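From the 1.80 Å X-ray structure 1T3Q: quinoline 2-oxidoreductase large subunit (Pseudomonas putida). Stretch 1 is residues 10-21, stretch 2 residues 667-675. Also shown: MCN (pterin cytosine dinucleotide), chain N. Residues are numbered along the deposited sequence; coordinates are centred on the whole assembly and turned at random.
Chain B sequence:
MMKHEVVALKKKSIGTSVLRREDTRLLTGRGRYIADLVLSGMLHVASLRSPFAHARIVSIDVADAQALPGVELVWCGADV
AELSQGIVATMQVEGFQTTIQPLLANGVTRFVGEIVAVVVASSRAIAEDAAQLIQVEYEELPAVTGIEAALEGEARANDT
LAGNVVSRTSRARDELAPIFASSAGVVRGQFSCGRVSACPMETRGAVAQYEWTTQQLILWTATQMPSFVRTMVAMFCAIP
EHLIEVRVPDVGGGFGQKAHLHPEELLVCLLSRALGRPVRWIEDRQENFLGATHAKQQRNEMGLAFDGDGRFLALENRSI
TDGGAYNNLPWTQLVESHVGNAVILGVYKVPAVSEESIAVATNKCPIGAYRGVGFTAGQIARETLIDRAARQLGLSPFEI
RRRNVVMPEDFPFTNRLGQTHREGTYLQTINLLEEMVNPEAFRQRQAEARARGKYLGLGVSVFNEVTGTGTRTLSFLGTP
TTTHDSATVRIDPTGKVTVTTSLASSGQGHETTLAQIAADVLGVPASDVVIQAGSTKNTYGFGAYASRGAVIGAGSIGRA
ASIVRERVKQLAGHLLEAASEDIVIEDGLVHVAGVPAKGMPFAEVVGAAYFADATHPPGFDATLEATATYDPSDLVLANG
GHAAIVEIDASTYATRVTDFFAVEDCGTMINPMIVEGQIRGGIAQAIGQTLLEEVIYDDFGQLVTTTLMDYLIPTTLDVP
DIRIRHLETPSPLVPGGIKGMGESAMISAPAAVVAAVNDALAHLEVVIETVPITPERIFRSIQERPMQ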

ATOM      1  N   LYS B  10      -8.832 -35.771   1.374  1.00 21.74           N
ATOM      2  CA  LYS B  10      -9.493 -36.389   2.509  1.00 22.39           C
ATOM      3  C   LYS B  10     -10.046 -35.237   3.335  1.00 21.52           C
ATOM      4  O   LYS B  10      -9.298 -34.351   3.753  1.00 21.86           O
ATOM      5  CB  LYS B  10      -8.511 -37.206   3.353  1.00 23.69           C
ATOM      6  CG  LYS B  10      -9.183 -37.860   4.552  1.00 26.86           C
ATOM      7  CD  LYS B  10      -8.247 -38.768   5.325  1.00 30.69           C
ATOM      8  CE  LYS B  10      -9.007 -39.467   6.446  1.00 32.92           C
ATOM      9  NZ  LYS B  10      -8.143 -40.401   7.221  1.00 35.91           N
ATOM     10  N   LYS B  11     -11.354 -35.241   3.562  1.00 20.84           N
ATOM     11  CA  LYS B  11     -11.979 -34.178   4.333  1.00 21.02           C
ATOM     12  C   LYS B  11     -11.590 -34.239   5.809  1.00 22.75           C
ATOM     13  O   LYS B  11     -11.616 -35.303   6.430  1.00 22.27           O
ATOM     14  CB  LYS B  11     -13.499 -34.253   4.196  1.00 20.69           C
ATOM     15  CG  LYS B  11     -13.997 -34.035   2.781  1.00 23.27           C
ATOM     16  CD  LYS B  11     -15.514 -34.104   2.696  1.00 24.60           C
ATOM     17  CE  LYS B  11     -16.030 -35.507   2.963  1.00 27.61           C
ATOM     18  NZ  LYS B  11     -17.511 -35.586   2.793  1.00 31.56           N
ATOM     19  N   LYS B  12     -11.210 -33.090   6.354  1.00 20.70           N
ATOM     20  CA  LYS B  12     -10.838 -32.975   7.757  1.00 20.67           C
ATOM     21  C   LYS B  12     -11.370 -31.627   8.221  1.00 20.01           C
ATOM     22  O   LYS B  12     -12.264 -31.569   9.063  1.00 19.78           O
ATOM     23  CB  LYS B  12      -9.318 -33.035   7.927  1.00 21.40           C
ATOM     24  N   SER B  13     -10.832 -30.545   7.660  1.00 19.70           N
ATOM     25  CA  SER B  13     -11.294 -29.199   8.002  1.00 19.04           C
ATOM     26  C   SER B  13     -12.630 -28.982   7.292  1.00 19.13           C
ATOM     27  O   SER B  13     -13.580 -28.453   7.868  1.00 17.99           O
ATOM     28  CB  SER B  13     -10.279 -28.146   7.546  1.00 20.32           C
ATOM     29  OG  SER B  13     -10.705 -26.842   7.902  1.00 19.08           O
ATOM     30  N   ILE B  14     -12.693 -29.396   6.030  1.00 19.66           N
ATOM     31  CA  ILE B  14     -13.919 -29.282   5.252  1.00 18.64           C
ATOM     32  C   ILE B  14     -15.028 -30.033   5.983  1.00 20.90           C
ATOM     33  O   ILE B  14     -14.855 -31.197   6.366  1.00 20.79           O
ATOM     34  CB  ILE B  14     -13.745 -29.898   3.839  1.00 18.50           C
ATOM     35  CG1 ILE B  14     -12.771 -29.051   3.017  1.00 20.15           C
ATOM     36  CG2 ILE B  14     -15.098 -29.993   3.140  1.00 18.74           C
ATOM     37  CD1 ILE B  14     -12.414 -29.654   1.661  1.00 20.93           C
ATOM     38  N   GLY B  15     -16.163 -29.364   6.170  1.00 21.05           N
ATOM     39  CA  GLY B  15     -17.288 -29.972   6.859  1.00 20.36           C
ATOM     40  C   GLY B  15     -17.440 -29.473   8.285  1.00 20.16           C
ATOM     41  O   GLY B  15     -18.433 -29.766   8.949  1.00 19.77           O
ATOM     42  N   THR B  16     -16.453 -28.722   8.762  1.00 20.49           N
ATOM     43  CA  THR B  16     -16.497 -28.190  10.118  1.00 19.32           C
ATOM     44  C   THR B  16     -16.741 -26.685  10.106  1.00 20.50           C
ATOM     45  O   THR B  16     -16.284 -25.977   9.203  1.00 20.38           O
ATOM     46  CB  THR B  16     -15.190 -28.493  10.882  1.00 19.48           C
ATOM     47  OG1 THR B  16     -14.103 -27.757  10.310  1.00 22.14           O
ATOM     48  CG2 THR B  16     -14.880 -29.985  10.813  1.00 19.62           C
ATOM     49  N   SER B  17     -17.474 -26.206  11.107  1.00 18.71           N
ATOM     50  CA  SER B  17     -17.799 -24.786  11.203  1.00 19.04           C
ATOM     51  C   SER B  17     -16.704 -23.953  11.856  1.00 19.02           C
ATOM     52  O   SER B  17     -16.873 -23.440  12.961  1.00 19.82           O
ATOM     53  CB  SER B  17     -19.118 -24.608  11.955  1.00 17.90           C
ATOM     54  OG  SER B  17     -20.194 -25.135  11.201  1.00 16.42           O
ATOM     55  N   VAL B  18     -15.584 -23.815  11.156  1.00 17.58           N
ATOM     56  CA  VAL B  18     -14.457 -23.025  11.635  1.00 19.19           C
ATOM     57  C   VAL B  18     -14.894 -21.560  11.758  1.00 18.92           C
ATOM     58  O   VAL B  18     -15.582 -21.037  10.876  1.00 17.05           O
ATOM     59  CB  VAL B  18     -13.262 -23.127  10.641  1.00 19.88           C
ATOM     60  CG1 VAL B  18     -12.177 -22.124  10.996  1.00 19.94           C
ATOM     61  CG2 VAL B  18     -12.704 -24.542  10.652  1.00 18.63           C
ATOM     62  N   LEU B  19     -14.518 -20.909  12.858  1.00 15.40           N
ATOM     63  CA  LEU B  19     -14.873 -19.506  13.055  1.00 17.53           C
ATOM     64  C   LEU B  19     -14.138 -18.662  12.017  1.00 16.44           C
ATOM     65  O   LEU B  19     -12.980 -18.927  11.698  1.00 14.49           O
ATOM     66  CB  LEU B  19     -14.506 -19.052  14.472  1.00 19.38           C
ATOM     67  CG  LEU B  19     -15.274 -19.787  15.579  1.00 21.51           C
ATOM     68  CD1 LEU B  19     -14.918 -19.195  16.934  1.00 23.11           C
ATOM     69  CD2 LEU B  19     -16.776 -19.675  15.329  1.00 21.63           C
ATOM     70  N   ARG B  20     -14.812 -17.642  11.500  1.00 18.24           N
ATOM     71  CA  ARG B  20     -14.225 -16.798  10.463  1.00 17.99           C
ATOM     72  C   ARG B  20     -13.023 -15.976  10.900  1.00 17.85           C
ATOM     73  O   ARG B  20     -13.081 -15.230  11.872  1.00 17.92           O
ATOM     74  CB  ARG B  20     -15.296 -15.873   9.873  1.00 17.06           C
ATOM     75  CG  ARG B  20     -16.549 -16.604   9.404  1.00 18.66           C
ATOM     76  CD  ARG B  20     -17.284 -15.792   8.349  1.00 18.53           C
ATOM     77  NE  ARG B  20     -17.268 -14.369   8.679  1.00 17.17           N
ATOM     78  CZ  ARG B  20     -17.559 -13.401   7.820  1.00 16.41           C
ATOM     79  NH1 ARG B  20     -17.507 -12.132   8.210  1.00 14.46           N
ATOM     80  NH2 ARG B  20     -17.901 -13.703   6.574  1.00 15.40           N
ATOM     81  N   ARG B  21     -11.926 -16.097  10.161  1.00 18.95           N
ATOM     82  CA  ARG B  21     -10.734 -15.343  10.499  1.00 20.47           C
ATOM     83  C   ARG B  21     -10.891 -13.850  10.204  1.00 20.36           C
ATOM     84  O   ARG B  21     -10.214 -13.023  10.813  1.00 19.51           O
ATOM     85  CB  ARG B  21      -9.513 -15.917   9.768  1.00 23.29           C
ATOM     86  CG  ARG B  21      -9.694 -16.132   8.281  1.00 25.72           C
ATOM     87  CD  ARG B  21      -8.513 -16.905   7.693  1.00 27.31           C
ATOM     88  NE  ARG B  21      -8.364 -18.235   8.288  1.00 27.94           N
ATOM     89  CZ  ARG B  21      -7.430 -19.114   7.928  1.00 27.69           C
ATOM     90  NH1 ARG B  21      -7.362 -20.298   8.523  1.00 25.34           N
ATOM     91  NH2 ARG B  21      -6.563 -18.811   6.972  1.00 24.04           N
ATOM     92  N   GLY B 667     -24.309 -30.310  -1.831  1.00 17.91           N
ATOM     93  CA  GLY B 667     -23.273 -31.316  -1.809  1.00 17.72           C
ATOM     94  C   GLY B 667     -22.555 -31.204  -0.480  1.00 19.16           C
ATOM     95  O   GLY B 667     -23.182 -30.945   0.547  1.00 20.78           O
ATOM     96  N   THR B 668     -21.242 -31.384  -0.497  1.00 17.80           N
ATOM     97  CA  THR B 668     -20.443 -31.299   0.717  1.00 19.30           C
ATOM     98  C   THR B 668     -20.317 -29.851   1.187  1.00 19.65           C
ATOM     99  O   THR B 668     -19.839 -28.999   0.446  1.00 17.35           O
ATOM    100  CB  THR B 668     -19.021 -31.855   0.478  1.00 18.42           C
ATOM    101  OG1 THR B 668     -19.105 -33.245   0.145  1.00 18.92           O
ATOM    102  CG2 THR B 668     -18.153 -31.683   1.723  1.00 20.25           C
ATOM    103  N   MET B 669     -20.755 -29.576   2.413  1.00 19.05           N
ATOM    104  CA  MET B 669     -20.641 -28.228   2.970  1.00 18.74           C
ATOM    105  C   MET B 669     -19.225 -28.036   3.498  1.00 18.60           C
ATOM    106  O   MET B 669     -18.713 -28.882   4.233  1.00 18.38           O
ATOM    107  CB  MET B 669     -21.612 -28.024   4.134  1.00 18.82           C
ATOM    108  CG  MET B 669     -23.081 -28.046   3.778  1.00 21.29           C
ATOM    109  SD  MET B 669     -24.081 -27.662   5.233  1.00 23.74           S
ATOM    110  CE  MET B 669     -24.106 -29.248   6.052  1.00 20.00           C
ATOM    111  N   ILE B 670     -18.592 -26.925   3.134  1.00 18.18           N
ATOM    112  CA  ILE B 670     -17.244 -26.641   3.611  1.00 17.93           C
ATOM    113  C   ILE B 670     -17.341 -26.164   5.059  1.00 18.89           C
ATOM    114  O   ILE B 670     -16.612 -26.628   5.935  1.00 17.72           O
ATOM    115  CB  ILE B 670     -16.578 -25.518   2.792  1.00 18.41           C
ATOM    116  CG1 ILE B 670     -16.504 -25.915   1.315  1.00 15.54           C
ATOM    117  CG2 ILE B 670     -15.180 -25.223   3.334  1.00 15.78           C
ATOM    118  CD1 ILE B 670     -16.073 -24.762   0.417  1.00 17.39           C
ATOM    119  N   ASN B 671     -18.273 -25.246   5.296  1.00 17.62           N
ATOM    120  CA  ASN B 671     -18.472 -24.652   6.608  1.00 18.18           C
ATOM    121  C   ASN B 671     -19.975 -24.498   6.832  1.00 18.89           C
ATOM    122  O   ASN B 671     -20.582 -23.522   6.387  1.00 18.73           O
ATOM    123  CB  ASN B 671     -17.770 -23.286   6.637  1.00 17.66           C
ATOM    124  CG  ASN B 671     -17.665 -22.706   8.029  1.00 16.51           C
ATOM    125  OD1 ASN B 671     -18.672 -22.504   8.700  1.00 16.09           O
ATOM    126  ND2 ASN B 671     -16.437 -22.426   8.468  1.00 16.38           N
ATOM    127  N   PRO B 672     -20.600 -25.472   7.517  1.00 18.77           N
ATOM    128  CA  PRO B 672     -22.041 -25.436   7.788  1.00 16.90           C
ATOM    129  C   PRO B 672     -22.526 -24.104   8.360  1.00 15.83           C
ATOM    130  O   PRO B 672     -23.580 -23.610   7.974  1.00 16.05           O
ATOM    131  CB  PRO B 672     -22.238 -26.605   8.750  1.00 17.22           C
ATOM    132  CG  PRO B 672     -21.195 -27.584   8.288  1.00 17.95           C
ATOM    133  CD  PRO B 672     -19.990 -26.688   8.089  1.00 17.34           C
ATOM    134  N   MET B 673     -21.762 -23.534   9.285  1.00 14.85           N
ATOM    135  CA  MET B 673     -22.122 -22.254   9.887  1.00 15.55           C
ATOM    136  C   MET B 673     -22.261 -21.170   8.807  1.00 13.42           C
ATOM    137  O   MET B 673     -23.248 -20.434   8.761  1.00 16.33           O
ATOM    138  CB  MET B 673     -21.047 -21.832  10.886  1.00 15.65           C
ATOM    139  CG  MET B 673     -21.327 -20.503  11.576  1.00 19.69           C
ATOM    140  SD  MET B 673     -19.980 -20.016  12.682  1.00 20.21           S
ATOM    141  CE  MET B 673     -18.765 -19.447  11.459  1.00 19.00           C
ATOM    142  N   ILE B 674     -21.259 -21.076   7.945  1.00 14.83           N
ATOM    143  CA  ILE B 674     -21.268 -20.080   6.878  1.00 13.61           C
ATOM    144  C   ILE B 674     -22.398 -20.340   5.889  1.00 13.77           C
ATOM    145  O   ILE B 674     -23.058 -19.405   5.437  1.00 14.11           O
ATOM    146  CB  ILE B 674     -19.893 -20.040   6.170  1.00 13.78           C
ATOM    147  CG1 ILE B 674     -18.892 -19.312   7.077  1.00 15.72           C
ATOM    148  CG2 ILE B 674     -19.996 -19.328   4.813  1.00 13.51           C
ATOM    149  CD1 ILE B 674     -17.459 -19.377   6.616  1.00 13.97           C
ATOM    150  N   VAL B 675     -22.640 -21.610   5.566  1.00 14.69           N
ATOM    151  CA  VAL B 675     -23.715 -21.955   4.642  1.00 13.86           C
ATOM    152  C   VAL B 675     -25.065 -21.518   5.208  1.00 14.24           C
ATOM    153  O   VAL B 675     -25.906 -20.989   4.480  1.00 13.96           O
ATOM    154  CB  VAL B 675     -23.753 -23.486   4.363  1.00 14.56           C
ATOM    155  CG1 VAL B 675     -25.008 -23.848   3.591  1.00 13.97           C
ATOM    156  CG2 VAL B 675     -22.514 -23.901   3.590  1.00 12.44           C
TER
HETATM  157  N1  MCN N4921     -20.062 -22.573   1.031  1.00 16.26           N
HETATM  158  C2  MCN N4921     -19.636 -23.681   1.833  1.00 17.71           C
HETATM  159  N3  MCN N4921     -19.916 -24.911   1.258  1.00 16.25           N
HETATM  160  C4  MCN N4921     -20.547 -25.135   0.039  1.00 15.67           C
HETATM  161  C5  MCN N4921     -20.973 -23.962  -0.734  1.00 15.91           C
HETATM  162  C6  MCN N4921     -20.729 -22.701  -0.244  1.00 17.25           C
HETATM  163  O2  MCN N4921     -19.114 -23.509   2.912  1.00 17.61           O
HETATM  164  N4  MCN N4921     -20.755 -26.353  -0.413  1.00 13.95           N
HETATM  165  C1' MCN N4921     -19.725 -21.157   1.630  1.00 15.96           C
HETATM  166  C2D MCN N4921     -18.395 -20.547   0.992  1.00 19.06           C
HETATM  167  O2' MCN N4921     -17.676 -19.750   1.999  1.00 20.10           O
HETATM  168  C3' MCN N4921     -18.909 -19.759  -0.194  1.00 20.24           C
HETATM  169  C4D MCN N4921     -20.218 -19.170   0.276  1.00 18.65           C
HETATM  170  O4D MCN N4921     -20.719 -20.135   1.330  1.00 17.65           O
HETATM  171  O3' MCN N4921     -17.940 -18.712  -0.553  1.00 22.30           O
HETATM  172  C5' MCN N4921     -21.238 -18.815  -0.843  1.00 17.83           C
HETATM  173  O5' MCN N4921     -21.354 -19.976  -1.628  1.00 23.29           O
HETATM  174  PA  MCN N4921     -21.113 -20.041  -3.187  1.00 20.98           P
HETATM  175  O1A MCN N4921     -19.847 -20.816  -3.377  1.00 21.80           O
HETATM  176  O2A MCN N4921     -22.438 -20.529  -3.747  1.00 24.80           O
HETATM  177  O3A MCN N4921     -20.996 -18.587  -3.908  1.00 23.69           O
HETATM  178  PB  MCN N4921     -19.804 -17.518  -3.937  1.00 25.09           P
HETATM  179  O1B MCN N4921     -19.381 -17.378  -5.363  1.00 25.15           O
HETATM  180  O2B MCN N4921     -18.745 -17.853  -2.928  1.00 25.71           O
HETATM  181  O3B MCN N4921     -20.507 -16.168  -3.428  1.00 25.61           O
HETATM  182  C10 MCN N4921     -21.254 -15.368  -4.309  1.00 24.40           C
HETATM  183  C9' MCN N4921     -22.686 -15.601  -3.954  1.00 23.70           C
HETATM  184  C8' MCN N4921     -23.480 -14.648  -4.878  1.00 24.73           C
HETATM  185  S8' MCN N4921     -23.318 -14.972  -6.628  1.00 26.68           S
HETATM  186  C7' MCN N4921     -24.276 -13.650  -4.484  1.00 24.68           C
HETATM  187  S7' MCN N4921     -25.169 -12.548  -5.569  1.00 23.51           S
HETATM  188  C6' MCN N4921     -24.383 -13.366  -2.948  1.00 19.96           C
HETATM  189  C7  MCN N4921     -24.111 -14.615  -2.152  1.00 21.70           C
HETATM  190  O9' MCN N4921     -22.871 -15.197  -2.517  1.00 25.06           O
HETATM  191  N5' MCN N4921     -23.499 -12.152  -2.701  1.00 19.96           N
HETATM  192  C4A MCN N4921     -23.241 -12.074  -1.275  1.00 19.82           C
HETATM  193  N8' MCN N4921     -24.060 -14.300  -0.684  1.00 21.01           N
HETATM  194  C4B MCN N4921     -23.532 -13.035  -0.289  1.00 21.18           C
HETATM  195  N1' MCN N4921     -23.259 -12.919   1.097  1.00 20.95           N
HETATM  196  C2' MCN N4921     -22.665 -11.759   1.463  1.00 21.14           C
HETATM  197  N2' MCN N4921     -22.397 -11.592   2.776  1.00 21.33           N
HETATM  198  N3' MCN N4921     -22.314 -10.771   0.565  1.00 20.91           N
HETATM  199  C4' MCN N4921     -22.545 -10.825  -0.860  1.00 21.48           C
HETATM  200  O4' MCN N4921     -22.206  -9.917  -1.579  1.00 19.82           O

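How do the two backbones meet? Stretch 1 has no regular helix or strand, while stretch 2 is a loop that enters a helix at Pro 672. They come nearest at Ile 14 and Ile 670, and again at Ser 17 and Asn 671, with CA atoms 4.6 Å apart in each pair. A type II turn from Ser 13 to Thr 16 carries Gly 15 against the loop, and Gly 15 N donates to Ile 670 O at 2.8 Å. Gly 15 CA makes a CA-H...O contact with Met 669 O at 3.2 Å. The positive phi of Gly 15 suits glycine, since a CB would be jammed against the preceding carbonyl.

Which polar side chains tie stretch 1 to the start of the helix? Asn 671 holds the N-cap position and uses both ends of its amide. Its OD1 accepts from Ile 674 N at 3.0 Å, capping a free helical NH, while ND2 reaches across to Val 18 O at 2.9 Å. Ser 17 serves another NH of the first turn: Met 673 N donates to Ser 17 OG at 2.9 Å.

Where do the apolar groups pack? Met 673 points toward stretch 1 and is the residue most covered by it; its SD lies 4.2 Å from Leu 19 CD2, and its CE 4.1 Å from Arg 20 CG. At the other end, Thr 668 CG2 touches Lys 11 CD at 3.7 Å and Ile 14 CG2 at 3.8 Å, so the aliphatic part of the lysine joins the contact.

How does the contact relate to the bound MCN? The loop backbone reads its cytosine: Thr 668 O accepts from N4 at 2.9 Å, and Ile 670 N donates to N3 at 3.1 Å. Ile 670 thus binds the cofactor through its NH and stretch 1 through its carbonyl.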